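Local coordinates for 5' nucleotidase family protein (Staphylococcus aureus subsp. aureus, PDB 4Q7F) that belongs to the 5' nucleotidase family, pairing a calcineurin-like metallophosphoesterase domain, which holds a manganese and a magnesium ion, with a C-terminal nucleotidase domain, at residues Ser183-Leu188 with Leu233-Lys238; Gln190-Met195 with Asp200-Cys205. All coordinates share one frame; numbering follows the deposited sequence.

Contact 1 of 2, residues Ser183-Leu188 with Leu233-Lys238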
loop_
_atom_site.group_PDB
_atom_site.type_symbol
_atom_site.label_atom_id
_atom_site.label_comp_id
_atom_site.label_asym_id
_atom_site.label_seq_id
_atom_site.Cartn_x
_atom_site.Cartn_y
_atom_site.Cartn_z
ATOM N N SER A 183 -13.493 -7.635 11.968
ATOM C CA SER A 183 -13.442 -8.503 10.796
ATOM C C SER A 183 -14.480 -8.074 9.746
ATOM O O SER A 183 -15.654 -7.903 10.080
ATOM C CB SER A 183 -13.768 -9.930 11.215
ATOM O OG SER A 183 -14.107 -10.716 10.089
ATOM N N ALA A 184 -14.051 -7.923 8.494
ATOM C CA ALA A 184 -14.954 -7.548 7.408
ATOM C C ALA A 184 -15.956 -8.668 7.178
ATOM O O ALA A 184 -17.111 -8.411 6.870
ATOM C CB ALA A 184 -14.188 -7.255 6.131
ATOM N N PHE A 185 -15.519 -9.906 7.356
ATOM C CA PHE A 185 -16.411 -11.047 7.204
ATOM C C PHE A 185 -17.544 -10.995 8.224
ATOM O O PHE A 185 -18.716 -11.213 7.880
ATOM C CB PHE A 185 -15.642 -12.359 7.398
ATOM C CG PHE A 185 -16.507 -13.586 7.306
ATOM C CD1 PHE A 185 -17.307 -13.964 8.367
ATOM C CD2 PHE A 185 -16.517 -14.361 6.160
ATOM C CE1 PHE A 185 -18.112 -15.085 8.286
ATOM C CE2 PHE A 185 -17.310 -15.492 6.076
ATOM C CZ PHE A 185 -18.111 -15.853 7.140
ATOM N N GLU A 186 -17.192 -10.735 9.483
ATOM C CA GLU A 186 -18.186 -10.717 10.568
ATOM C C GLU A 186 -19.188 -9.582 10.425
ATOM O O GLU A 186 -20.379 -9.779 10.641
ATOM C CB GLU A 186 -17.517 -10.634 11.936
ATOM C CG GLU A 186 -16.652 -11.838 12.273
ATOM C CD GLU A 186 -16.013 -11.732 13.642
ATOM O OE1 GLU A 186 -16.431 -10.858 14.442
ATOM O OE2 GLU A 186 -15.096 -12.534 13.915
ATOM N N ILE A 187 -18.709 -8.395 10.078
ATOM C CA ILE A 187 -19.616 -7.259 9.911
ATOM C C ILE A 187 -20.545 -7.500 8.713
ATOM O O ILE A 187 -21.739 -7.185 8.769
ATOM C CB ILE A 187 -18.850 -5.934 9.793
ATOM C CG1 ILE A 187 -18.069 -5.666 11.081
ATOM C CG2 ILE A 187 -19.801 -4.781 9.503
ATOM C CD1 ILE A 187 -18.900 -5.689 12.355
ATOM N N LEU A 188 -20.002 -8.055 7.635
ATOM C CA LEU A 188 -20.813 -8.363 6.471
ATOM C C LEU A 188 -21.889 -9.365 6.863
ATOM O O LEU A 188 -23.071 -9.153 6.589
ATOM C CB LEU A 188 -19.965 -8.928 5.317
ATOM C CG LEU A 188 -20.750 -9.349 4.062
ATOM C CD1 LEU A 188 -21.541 -8.186 3.493
ATOM C CD2 LEU A 188 -19.794 -9.898 3.018
ATOM N N LEU A 233 -17.047 -14.260 -0.140
ATOM C CA LEU A 233 -17.758 -14.790 -1.308
ATOM C C LEU A 233 -18.231 -16.222 -1.069
ATOM O O LEU A 233 -19.397 -16.547 -1.297
ATOM C CB LEU A 233 -16.866 -14.734 -2.554
ATOM C CG LEU A 233 -16.639 -13.350 -3.155
ATOM C CD1 LEU A 233 -15.459 -13.360 -4.105
ATOM C CD2 LEU A 233 -17.899 -12.876 -3.857
ATOM N N GLU A 234 -17.315 -17.070 -0.614
ATOM C CA GLU A 234 -17.610 -18.463 -0.336
ATOM C C GLU A 234 -18.867 -18.606 0.528
ATOM O O GLU A 234 -19.690 -19.479 0.286
ATOM C CB GLU A 234 -16.416 -19.120 0.375
ATOM C CG GLU A 234 -16.621 -20.578 0.772
ATOM C CD GLU A 234 -15.483 -21.132 1.630
ATOM O OE1 GLU A 234 -15.118 -22.304 1.436
ATOM O OE2 GLU A 234 -14.937 -20.406 2.491
ATOM N N ALA A 235 -19.005 -17.748 1.533
ATOM C CA ALA A 235 -20.138 -17.801 2.442
ATOM C C ALA A 235 -21.363 -17.037 1.962
ATOM O O ALA A 235 -22.497 -17.489 2.183
ATOM C CB ALA A 235 -19.724 -17.268 3.803
ATOM N N PHE A 236 -21.161 -15.893 1.308
ATOM C CA PHE A 236 -22.301 -15.052 0.938
ATOM C C PHE A 236 -22.518 -14.706 -0.542
ATOM O O PHE A 236 -23.340 -13.840 -0.844
ATOM C CB PHE A 236 -22.222 -13.751 1.750
ATOM C CG PHE A 236 -21.997 -13.980 3.203
ATOM C CD1 PHE A 236 -22.961 -14.631 3.970
ATOM C CD2 PHE A 236 -20.824 -13.568 3.816
ATOM C CE1 PHE A 236 -22.751 -14.868 5.321
ATOM C CE2 PHE A 236 -20.613 -13.796 5.166
ATOM C CZ PHE A 236 -21.573 -14.451 5.920
ATOM N N SER A 237 -21.844 -15.399 -1.460
ATOM C CA SER A 237 -21.990 -15.091 -2.892
ATOM C C SER A 237 -23.437 -14.933 -3.376
ATOM O O SER A 237 -23.758 -13.949 -4.032
ATOM C CB SER A 237 -21.304 -16.143 -3.771
ATOM O OG SER A 237 -21.399 -15.753 -5.137
ATOM N N LYS A 238 -24.306 -15.890 -3.047
ATOM C CA LYS A 238 -25.707 -15.851 -3.516
ATOM C C LYS A 238 -26.481 -14.576 -3.165
ATOM O O LYS A 238 -27.487 -14.277 -3.804
ATOM C CB LYS A 238 -26.496 -17.059 -2.997
ATOM C CG LYS A 238 -26.732 -17.068 -1.492
ATOM C CD LYS A 238 -27.758 -18.130 -1.119
ATOM C CE LYS A 238 -28.264 -17.941 0.299
ATOM N NZ LYS A 238 -29.376 -18.884 0.575
#
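Phe185 and Leu188 meet Ala235 and Phe236 in an apolar helix-to-helix contact on the calcineurin-like domain, where the start of helix 184-198 lies beside the end of helix 229-236. The evidence for side-chain packing is direct: no hydrogen bond crosses, and the nearest pairs of CA atoms, Leu188 with Phe236 and Phe185 with Ala235, stay 8.8 and 9.1 Å apart. Phe185 bridges that gap with its ring, because CG lies anti to the backbone N (chi1 178°) and carries the far rim across. Its CZ comes 3.8 Å from CE2 of Phe236, and that CE2 sits over one face of the Phe185 ring, displaced toward the rim. The two ring planes are inclined at 44° with centroids 5.2 Å apart, an oblique pairing. The CB of Ala235 lies 3.8 Å from CE2 of Phe185 and also lies over the centre of one face of the Phe236 ring, so one methyl touches both aromatics. Further along, Leu188 and Phe236 run antiparallel alongside one another, with Leu188 CD2 3.9 Å from Phe236 CD2. The leading turn of the first helix is fixed separately: Ser183 is the N-cap, its OG accepting from Glu186 N at 3.1 Å, while Glu228 bonds Ser183 OG and the N atoms of Ala184 and Phe185. Met232, one turn earlier on helix 229-236, touches Ala184, Phe185 and Leu188, and beneath the helices Ala184 and Leu188 rest on Tyr206 and Val204 of strand 201-207.

Contact 2 of 2, residues Gln190-Met195 with Asp200-Cys205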
loop_
_atom_site.group_PDB
_atom_site.type_symbol
_atom_site.label_atom_id
_atom_site.label_comp_id
_atom_site.label_asym_id
_atom_site.label_seq_id
_atom_site.Cartn_x
_atom_site.Cartn_y
_atom_site.Cartn_z
ATOM N N GLN A 190 -23.214 -10.009 9.638
ATOM C CA GLN A 190 -24.211 -9.426 10.515
ATOM C C GLN A 190 -25.161 -8.469 9.778
ATOM O O GLN A 190 -26.339 -8.427 10.088
ATOM C CB GLN A 190 -23.508 -8.751 11.692
ATOM C CG GLN A 190 -22.765 -9.770 12.560
ATOM C CD GLN A 190 -21.754 -9.144 13.500
ATOM O OE1 GLN A 190 -21.817 -7.952 13.796
ATOM N NE2 GLN A 190 -20.815 -9.955 13.983
ATOM N N TYR A 191 -24.649 -7.734 8.788
ATOM C CA TYR A 191 -25.471 -6.798 8.007
ATOM C C TYR A 191 -26.321 -7.408 6.887
ATOM O O TYR A 191 -27.372 -6.858 6.545
ATOM C CB TYR A 191 -24.607 -5.721 7.363
ATOM C CG TYR A 191 -24.454 -4.442 8.142
ATOM C CD1 TYR A 191 -25.354 -3.392 7.958
ATOM C CD2 TYR A 191 -23.392 -4.249 9.008
ATOM C CE1 TYR A 191 -25.207 -2.199 8.639
ATOM C CE2 TYR A 191 -23.235 -3.063 9.694
ATOM C CZ TYR A 191 -24.138 -2.043 9.502
ATOM O OH TYR A 191 -23.981 -0.865 10.184
ATOM N N LEU A 192 -25.859 -8.501 6.283
ATOM C CA LEU A 192 -26.606 -9.110 5.182
ATOM C C LEU A 192 -28.101 -9.260 5.391
ATOM O O LEU A 192 -28.869 -8.795 4.557
ATOM C CB LEU A 192 -26.015 -10.437 4.734
ATOM C CG LEU A 192 -24.954 -10.262 3.655
ATOM C CD1 LEU A 192 -24.252 -11.580 3.395
ATOM C CD2 LEU A 192 -25.569 -9.726 2.374
ATOM N N PRO A 193 -28.513 -9.906 6.491
ATOM C CA PRO A 193 -29.945 -10.075 6.698
ATOM C C PRO A 193 -30.724 -8.767 6.556
ATOM O O PRO A 193 -31.723 -8.735 5.871
ATOM C CB PRO A 193 -30.033 -10.605 8.130
ATOM C CG PRO A 193 -28.737 -11.307 8.354
ATOM C CD PRO A 193 -27.717 -10.529 7.567
ATOM N N GLU A 194 -30.254 -7.707 7.201
ATOM C CA GLU A 194 -30.922 -6.412 7.149
ATOM C C GLU A 194 -30.874 -5.797 5.757
ATOM O O GLU A 194 -31.832 -5.166 5.318
ATOM C CB GLU A 194 -30.278 -5.442 8.130
ATOM C CG GLU A 194 -30.954 -4.079 8.145
ATOM C CD GLU A 194 -30.308 -3.108 9.104
ATOM O OE1 GLU A 194 -29.076 -3.207 9.325
ATOM O OE2 GLU A 194 -31.043 -2.236 9.623
HETATM N N MSE A 195 -29.739 -5.955 5.087
HETATM C CA MSE A 195 -29.571 -5.430 3.745
HETATM C C MSE A 195 -30.556 -6.097 2.820
HETATM O O MSE A 195 -31.240 -5.419 2.059
HETATM C CB MSE A 195 -28.131 -5.605 3.283
HETATM C CG MSE A 195 -27.280 -4.558 3.995
HETATM SE SE MSE A 195 -25.401 -4.575 3.402
HETATM C CE MSE A 195 -25.151 -6.445 2.862
ATOM N N ASP A 200 -32.764 -5.160 -3.074
ATOM C CA ASP A 200 -32.831 -6.233 -4.061
ATOM C C ASP A 200 -31.448 -6.530 -4.610
ATOM O O ASP A 200 -31.160 -7.664 -5.000
ATOM C CB ASP A 200 -33.728 -5.811 -5.210
ATOM C CG ASP A 200 -35.115 -5.435 -4.750
ATOM O OD1 ASP A 200 -35.870 -6.335 -4.328
ATOM O OD2 ASP A 200 -35.449 -4.241 -4.836
ATOM N N ILE A 201 -30.603 -5.499 -4.658
ATOM C CA ILE A 201 -29.231 -5.627 -5.144
ATOM C C ILE A 201 -28.253 -5.198 -4.062
ATOM O O ILE A 201 -28.414 -4.135 -3.447
ATOM C CB ILE A 201 -28.997 -4.769 -6.403
ATOM C CG1 ILE A 201 -29.945 -5.203 -7.525
ATOM C CG2 ILE A 201 -27.538 -4.865 -6.858
ATOM C CD1 ILE A 201 -29.713 -6.615 -8.026
ATOM N N ILE A 202 -27.229 -6.023 -3.853
ATOM C CA ILE A 202 -26.210 -5.767 -2.840
ATOM C C ILE A 202 -24.825 -5.618 -3.455
ATOM O O ILE A 202 -24.386 -6.455 -4.242
ATOM C CB ILE A 202 -26.208 -6.883 -1.787
ATOM C CG1 ILE A 202 -27.527 -6.801 -0.998
ATOM C CG2 ILE A 202 -25.003 -6.741 -0.860
ATOM C CD1 ILE A 202 -27.851 -8.019 -0.180
ATOM N N VAL A 203 -24.161 -4.535 -3.066
ATOM C CA VAL A 203 -22.840 -4.192 -3.533
ATOM C C VAL A 203 -21.940 -4.048 -2.327
ATOM O O VAL A 203 -22.212 -3.252 -1.430
ATOM C CB VAL A 203 -22.850 -2.836 -4.281
ATOM C CG1 VAL A 203 -21.449 -2.439 -4.747
ATOM C CG2 VAL A 203 -23.811 -2.878 -5.456
ATOM N N VAL A 204 -20.887 -4.855 -2.290
ATOM C CA VAL A 204 -19.907 -4.788 -1.239
ATOM C C VAL A 204 -18.659 -4.090 -1.772
ATOM O O VAL A 204 -18.095 -4.524 -2.794
ATOM C CB VAL A 204 -19.485 -6.195 -0.763
ATOM C CG1 VAL A 204 -18.374 -6.070 0.263
ATOM C CG2 VAL A 204 -20.671 -6.952 -0.183
ATOM N N CYS A 205 -18.240 -3.011 -1.115
ATOM C CA CYS A 205 -16.998 -2.320 -1.488
ATOM C C CYS A 205 -16.028 -2.537 -0.347
ATOM O O CYS A 205 -16.098 -1.882 0.693
ATOM C CB CYS A 205 -17.174 -0.835 -1.750
ATOM S SG CYS A 205 -18.234 -0.451 -3.150
#
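Leu192 and Met195 close over Ile202 where the helix of a beta-alpha-beta crossover packs on its sheet: helix 184-198 falls in sequence between strands 155-163 and 201-207, parallel neighbours in a mixed six-stranded sheet, and runs into the second through a short turn. The packed part is small and wholly buried. Ile202 points its side chain at the helix and supplies two separate branches. CG2 meets Met195 CE, while CD1 meets Leu192 CD2 at 3.8 Å, so one strand residue touches two positions three apart on the helix. The register agrees, with Met195 and Ile202 having the nearest CA atoms, 7.4 Å apart. No hydrogen bond joins the two segments, and the 153 Å² they bury comes almost entirely from these three residues. On the strand, alternation sends Ile201 and Val203 away from the helix, and Val203 touches Val157 and Ile242 of the flanking strands. The outer side of the helix is looser: Gln190, Pro193 and Glu194 are exposed and take no part, and at the strand's start Asp200 is exposed too, although its OD2 accepts a bond from Thr156 N. The helix is kinked here, since Pro193 has no N-H to give and Glu194 N also makes no bond to the turn before, whereas Met195 N regains one to Tyr191 O at 2.9 Å. Met195 is modelled as selenomethionine; its chain extends through chi2, then bends at chi3 (-28°), and it lies roughly perpendicular to Ile202, with CE 3.7 Å from CG2 of Ile202.

How the contacts relate
The centres of contacts 1 and 2 lie about 10 Å apart, on the same side of the chain's centre, and both use helix 184-198: its first turn in contact 1, a later part in contact 2. Along the chain, 190-195 and 200-205 both fall between the two segments of contact 1. Strands 155-163, 201-207 and 242-244 are parallel neighbours in that order, and helices 184-198 and 229-236 lie in the connections between them. Contact 2 therefore sets the first helix on the sheet, and contact 1 sets the two helices against each other. They join where Leu188 CD1 comes 4.1 Å from Met195 CE, within the calcineurin-like phosphoesterase part of the chain, which also supplies the metal-binding residues.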